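Local coordinates for protein aromatic amino acid aminotransferase I (Candida albicans WO-1, PDB 6HNU) that probably transfers the amino group of aromatic amino acids to 2-oxoglutarate, using pyridoxal 5'-phosphate as cofactor, and yields aromatic oxo-acids and glutamate, at residues 102-114 and 325-338. Sequence-based numbering, arbitrary orientation.
Sequences SLQYGSTFGLPEF and HEVSVQNPSGFSEA. Unlike the reference sequence in segment 102-114: L111 (reference Ser). With PLP (pyridoxal-5'-phosphate), chain D; PHE (phenylalanine), chain E.
E337 reaches from helix 334-377 to the start of helix 112-126. Its CB passes L111 CD1; CG, roughly anti to the backbone N (chi1 -153°), lies over one face of the F114 ring, 4.2 Å from its centroid, in a CH-pi contact. CD rests 3.6 Å from L111 CD1, OE1 lies against the same methyl (3.8 Å), and OE2 accepts the backbone N-H of L111, the N-cap residue, on the syn side of the carboxylate at 2.9 Å. Further along, T108 OG1 donates to Q330 O (2.7 Å) in the carbonyl plane, while N331 ND2 donates a hydrogen bond to S107 O (3.1 Å) from well above the carbonyl plane. One water joins G106 N, Q330 OE1 and N331 ND2. At the other end L103 CD2 sits almost on the normal through the F335 ring, 3.8 Å from the centroid. The bound phenylalanine lies over one face of the Y105 ring, toward its rim; Y105 OH donates a very short bond (2.5 Å) to PLP O3P and is also hydrogen-bonded to K300 NZ of the second subunit. The contact thus joins the turn before helix 112-126 to the link between helices 315-327 and 334-377, with strand 133-138 packed against F114 and N331, at the dimer interface.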
loop_
_atom_site.group_PDB
_atom_site.type_symbol
_atom_site.label_atom_id
_atom_site.label_comp_id
_atom_site.label_asym_id
_atom_site.label_seq_id
_atom_site.Cartn_x
_atom_site.Cartn_y
_atom_site.Cartn_z
ATOM N N SER B 102 15.097 -6.877 -5.703
ATOM C CA SER B 102 13.840 -6.076 -5.790
ATOM C C SER B 102 12.613 -6.900 -5.346
ATOM O O SER B 102 11.627 -6.290 -4.918
ATOM C CB SER B 102 13.661 -5.458 -7.183
ATOM O OG SER B 102 13.940 -6.393 -8.217
ATOM N N LEU B 103 12.633 -8.230 -5.454
ATOM C CA LEU B 103 11.510 -9.131 -5.043
ATOM C C LEU B 103 11.741 -9.698 -3.623
ATOM O O LEU B 103 10.870 -10.436 -3.109
ATOM C CB LEU B 103 11.346 -10.257 -6.079
ATOM C CG LEU B 103 10.886 -9.819 -7.461
ATOM C CD1 LEU B 103 10.597 -11.042 -8.318
ATOM C CD2 LEU B 103 9.644 -8.923 -7.371
ATOM N N GLN B 104 12.853 -9.329 -2.979
ATOM C CA GLN B 104 13.129 -9.636 -1.553
ATOM C C GLN B 104 12.540 -8.524 -0.676
ATOM O O GLN B 104 12.469 -7.387 -1.133
ATOM C CB GLN B 104 14.640 -9.765 -1.330
ATOM C CG GLN B 104 15.041 -10.200 0.078
ATOM C CD GLN B 104 14.350 -11.468 0.529
ATOM O OE1 GLN B 104 13.214 -11.449 1.001
ATOM N NE2 GLN B 104 15.030 -12.600 0.379
ATOM N N TYR B 105 12.208 -8.800 0.580
ATOM C CA TYR B 105 11.956 -7.698 1.542
ATOM C C TYR B 105 13.188 -6.783 1.544
ATOM O O TYR B 105 14.326 -7.270 1.386
ATOM C CB TYR B 105 11.702 -8.229 2.943
ATOM C CG TYR B 105 10.437 -9.026 3.127
ATOM C CD1 TYR B 105 9.213 -8.392 3.240
ATOM C CD2 TYR B 105 10.469 -10.404 3.210
ATOM C CE1 TYR B 105 8.057 -9.100 3.487
ATOM C CE2 TYR B 105 9.310 -11.138 3.407
ATOM C CZ TYR B 105 8.105 -10.479 3.550
ATOM O OH TYR B 105 6.977 -11.189 3.747
ATOM N N GLY B 106 13.002 -5.477 1.713
ATOM C CA GLY B 106 14.151 -4.576 1.897
ATOM C C GLY B 106 13.802 -3.344 2.702
ATOM O O GLY B 106 12.704 -3.305 3.292
ATOM N N SER B 107 14.697 -2.356 2.710
ATOM C CA SER B 107 14.535 -1.082 3.461
ATOM C C SER B 107 13.222 -0.418 3.026
ATOM O O SER B 107 12.968 -0.317 1.783
ATOM C CB SER B 107 15.692 -0.149 3.246
ATOM O OG SER B 107 15.391 1.134 3.795
ATOM N N THR B 108 12.430 0.046 3.987
ATOM C CA THR B 108 11.129 0.711 3.699
ATOM C C THR B 108 11.385 2.127 3.138
ATOM O O THR B 108 10.456 2.715 2.603
ATOM C CB THR B 108 10.230 0.679 4.948
ATOM O OG1 THR B 108 9.658 -0.630 5.060
ATOM C CG2 THR B 108 9.099 1.678 4.891
ATOM N N PHE B 109 12.592 2.686 3.281
ATOM C CA PHE B 109 12.934 4.016 2.707
ATOM C C PHE B 109 12.828 3.939 1.176
ATOM O O PHE B 109 12.416 4.914 0.559
ATOM C CB PHE B 109 14.351 4.454 3.085
ATOM C CG PHE B 109 14.496 4.944 4.500
ATOM C CD1 PHE B 109 14.643 4.048 5.546
ATOM C CD2 PHE B 109 14.575 6.295 4.769
ATOM C CE1 PHE B 109 14.827 4.496 6.839
ATOM C CE2 PHE B 109 14.766 6.739 6.067
ATOM C CZ PHE B 109 14.851 5.840 7.101
ATOM N N GLY B 110 13.210 2.794 0.602
ATOM C CA GLY B 110 13.124 2.497 -0.842
ATOM C C GLY B 110 14.398 1.852 -1.349
ATOM O O GLY B 110 15.403 1.810 -0.589
ATOM N N LEU B 111 14.384 1.326 -2.576
ATOM C CA LEU B 111 15.597 0.688 -3.144
ATOM C C LEU B 111 16.585 1.760 -3.595
ATOM O O LEU B 111 16.166 2.747 -4.185
ATOM C CB LEU B 111 15.163 -0.222 -4.286
ATOM C CG LEU B 111 14.349 -1.440 -3.848
ATOM C CD1 LEU B 111 13.501 -1.962 -5.000
ATOM C CD2 LEU B 111 15.253 -2.520 -3.261
ATOM N N PRO B 112 17.920 1.598 -3.371
ATOM C CA PRO B 112 18.885 2.686 -3.549
ATOM C C PRO B 112 18.967 3.296 -4.958
ATOM O O PRO B 112 19.064 4.534 -5.073
ATOM C CB PRO B 112 20.278 2.094 -3.177
ATOM C CG PRO B 112 20.016 0.696 -2.639
ATOM C CD PRO B 112 18.547 0.379 -2.836
ATOM N N GLU B 113 18.934 2.450 -5.992
ATOM C CA GLU B 113 19.042 2.878 -7.407
ATOM C C GLU B 113 17.843 3.778 -7.750
ATOM O O GLU B 113 18.011 4.812 -8.452
ATOM C CB GLU B 113 19.080 1.666 -8.344
ATOM C CG GLU B 113 20.342 0.827 -8.197
ATOM C CD GLU B 113 20.418 -0.184 -7.062
ATOM O OE1 GLU B 113 19.448 -0.333 -6.244
ATOM O OE2 GLU B 113 21.444 -0.848 -7.007
ATOM N N PHE B 114 16.659 3.419 -7.271
ATOM C CA PHE B 114 15.431 4.206 -7.575
ATOM C C PHE B 114 15.489 5.538 -6.827
ATOM O O PHE B 114 15.284 6.602 -7.451
ATOM C CB PHE B 114 14.194 3.395 -7.218
ATOM C CG PHE B 114 12.933 4.194 -7.425
ATOM C CD1 PHE B 114 12.500 4.507 -8.706
ATOM C CD2 PHE B 114 12.254 4.709 -6.345
ATOM C CE1 PHE B 114 11.368 5.280 -8.895
ATOM C CE2 PHE B 114 11.120 5.476 -6.528
ATOM C CZ PHE B 114 10.675 5.743 -7.801
ATOM N N HIS B 325 5.178 3.286 7.467
ATOM C CA HIS B 325 5.215 2.420 6.258
ATOM C C HIS B 325 5.578 0.967 6.616
ATOM O O HIS B 325 4.978 0.067 6.037
ATOM C CB HIS B 325 6.163 2.989 5.220
ATOM C CG HIS B 325 5.589 4.104 4.420
ATOM N ND1 HIS B 325 6.376 4.820 3.567
ATOM C CD2 HIS B 325 4.336 4.573 4.260
ATOM C CE1 HIS B 325 5.631 5.700 2.925
ATOM N NE2 HIS B 325 4.402 5.590 3.323
ATOM N N GLU B 326 6.554 0.747 7.519
ATOM C CA GLU B 326 6.984 -0.587 7.995
ATOM C C GLU B 326 5.808 -1.461 8.424
ATOM O O GLU B 326 5.862 -2.643 8.117
ATOM C CB GLU B 326 7.991 -0.483 9.144
ATOM C CG GLU B 326 9.342 -0.227 8.565
ATOM C CD GLU B 326 10.397 0.272 9.535
ATOM O OE1 GLU B 326 10.062 0.586 10.701
ATOM O OE2 GLU B 326 11.560 0.370 9.082
ATOM N N VAL B 327 4.795 -0.900 9.074
ATOM C CA VAL B 327 3.643 -1.681 9.616
ATOM C C VAL B 327 2.330 -1.374 8.890
ATOM O O VAL B 327 1.274 -1.825 9.369
ATOM C CB VAL B 327 3.523 -1.437 11.126
ATOM C CG1 VAL B 327 4.790 -1.910 11.820
ATOM C CG2 VAL B 327 3.230 0.021 11.451
ATOM N N SER B 328 2.368 -0.653 7.772
ATOM C CA SER B 328 1.174 -0.375 6.927
ATOM C C SER B 328 1.442 -0.974 5.532
ATOM O O SER B 328 1.316 -2.226 5.387
ATOM C CB SER B 328 0.812 1.093 6.966
ATOM O OG SER B 328 1.793 1.923 6.363
ATOM N N VAL B 329 2.050 -0.246 4.619
ATOM C CA VAL B 329 2.177 -0.742 3.217
ATOM C C VAL B 329 3.454 -1.545 2.995
ATOM O O VAL B 329 3.473 -2.278 1.983
ATOM C CB VAL B 329 2.023 0.380 2.180
ATOM C CG1 VAL B 329 0.610 0.911 2.223
ATOM C CG2 VAL B 329 3.032 1.492 2.370
ATOM N N GLN B 330 4.473 -1.374 3.840
ATOM C CA GLN B 330 5.756 -2.108 3.842
ATOM C C GLN B 330 6.686 -1.524 2.762
ATOM O O GLN B 330 7.751 -0.925 3.105
ATOM C CB GLN B 330 5.421 -3.595 3.742
ATOM C CG GLN B 330 6.298 -4.466 4.616
ATOM C CD GLN B 330 7.590 -4.772 3.912
ATOM O OE1 GLN B 330 7.631 -4.870 2.682
ATOM N NE2 GLN B 330 8.651 -4.899 4.683
ATOM N N ASN B 331 6.290 -1.609 1.487
ATOM C CA ASN B 331 7.123 -1.144 0.364
ATOM C C ASN B 331 6.288 -1.202 -0.897
ATOM O O ASN B 331 5.349 -1.961 -0.928
ATOM C CB ASN B 331 8.364 -2.021 0.181
ATOM C CG ASN B 331 9.600 -1.347 0.735
ATOM O OD1 ASN B 331 9.737 -0.122 0.617
ATOM N ND2 ASN B 331 10.509 -2.134 1.305
ATOM N N PRO B 332 6.600 -0.412 -1.941
ATOM C CA PRO B 332 5.973 -0.607 -3.239
ATOM C C PRO B 332 6.314 -1.979 -3.803
ATOM O O PRO B 332 7.349 -2.571 -3.396
ATOM C CB PRO B 332 6.642 0.463 -4.117
ATOM C CG PRO B 332 7.168 1.473 -3.137
ATOM C CD PRO B 332 7.619 0.642 -1.969
ATOM N N SER B 333 5.507 -2.432 -4.768
ATOM C CA SER B 333 5.808 -3.583 -5.635
ATOM C C SER B 333 7.259 -3.501 -6.134
ATOM O O SER B 333 7.669 -2.444 -6.739
ATOM C CB SER B 333 4.900 -3.638 -6.824
ATOM O OG SER B 333 5.382 -4.583 -7.781
ATOM N N GLY B 334 7.975 -4.608 -5.981
ATOM C CA GLY B 334 9.361 -4.740 -6.463
ATOM C C GLY B 334 9.344 -4.699 -7.982
ATOM O O GLY B 334 10.302 -4.225 -8.597
ATOM N N PHE B 335 8.279 -5.231 -8.591
ATOM C CA PHE B 335 8.126 -5.167 -10.061
ATOM C C PHE B 335 7.972 -3.706 -10.457
ATOM O O PHE B 335 8.645 -3.283 -11.387
ATOM C CB PHE B 335 6.969 -6.023 -10.575
ATOM C CG PHE B 335 7.183 -7.513 -10.450
ATOM C CD1 PHE B 335 8.166 -8.146 -11.195
ATOM C CD2 PHE B 335 6.362 -8.285 -9.648
ATOM C CE1 PHE B 335 8.357 -9.520 -11.077
ATOM C CE2 PHE B 335 6.555 -9.653 -9.524
ATOM C CZ PHE B 335 7.544 -10.269 -10.264
ATOM N N SER B 336 7.081 -2.922 -9.818
ATOM C CA SER B 336 6.919 -1.486 -10.183
ATOM C C SER B 336 8.271 -0.762 -10.014
ATOM O O SER B 336 8.687 0.030 -10.893
ATOM C CB SER B 336 5.838 -0.821 -9.336
ATOM O OG SER B 336 4.570 -1.317 -9.697
ATOM N N GLU B 337 8.955 -0.979 -8.899
ATOM C CA GLU B 337 10.131 -0.128 -8.574
ATOM C C GLU B 337 11.305 -0.522 -9.480
ATOM O O GLU B 337 12.076 0.368 -9.906
ATOM C CB GLU B 337 10.475 -0.260 -7.096
ATOM C CG GLU B 337 11.145 0.973 -6.575
ATOM C CD GLU B 337 11.415 0.974 -5.083
ATOM O OE1 GLU B 337 10.630 0.379 -4.332
ATOM O OE2 GLU B 337 12.433 1.559 -4.706
ATOM N N ALA B 338 11.459 -1.823 -9.741
ATOM C CA ALA B 338 12.529 -2.342 -10.627
ATOM C C ALA B 338 12.258 -1.894 -12.071
ATOM O O ALA B 338 13.222 -1.428 -12.741
ATOM C CB ALA B 338 12.631 -3.839 -10.519
HETATM N N1 PLP D . 2.289 -11.811 9.013
HETATM C C2 PLP D . 3.151 -12.545 9.714
HETATM C C2A PLP D . 2.676 -13.221 10.947
HETATM C C3 PLP D . 4.493 -12.684 9.305
HETATM O O3 PLP D . 5.341 -13.421 10.076
HETATM C C4 PLP D . 4.929 -12.009 8.147
HETATM C C4A PLP D . 6.330 -12.123 7.726
HETATM C C5 PLP D . 4.001 -11.244 7.433
HETATM C C6 PLP D . 2.725 -11.134 7.932
HETATM C C5A PLP D . 4.397 -10.492 6.197
HETATM O O4P PLP D . 3.366 -10.552 5.170
HETATM P P PLP D . 3.436 -9.764 3.769
HETATM O O1P PLP D . 3.228 -8.287 4.109
HETATM O O2P PLP D . 2.334 -10.449 3.010
HETATM O O3P PLP D . 4.826 -10.050 3.188
HETATM N N PHE E . 7.449 -11.467 8.323
HETATM C CA PHE E . 8.790 -10.910 7.929
HETATM C C PHE E . 9.794 -11.171 9.067
HETATM O O PHE E . 10.582 -10.296 9.450
HETATM C CB PHE E . 8.643 -9.432 7.544
HETATM C CG PHE E . 9.922 -8.633 7.519
HETATM C CD1 PHE E . 11.048 -9.111 6.860
HETATM C CD2 PHE E . 10.000 -7.406 8.159
HETATM C CE1 PHE E . 12.224 -8.372 6.838
HETATM C CE2 PHE E . 11.174 -6.668 8.129
HETATM C CZ PHE E . 12.282 -7.149 7.465
HETATM O OXT PHE E . 9.844 -12.278 9.637
HETATM O O HOH W 1 10.060 -4.847 1.370
HETATM O O HOH W 2 8.820 4.849 2.556
HETATM O O HOH W 3 12.860 -0.090 6.728
#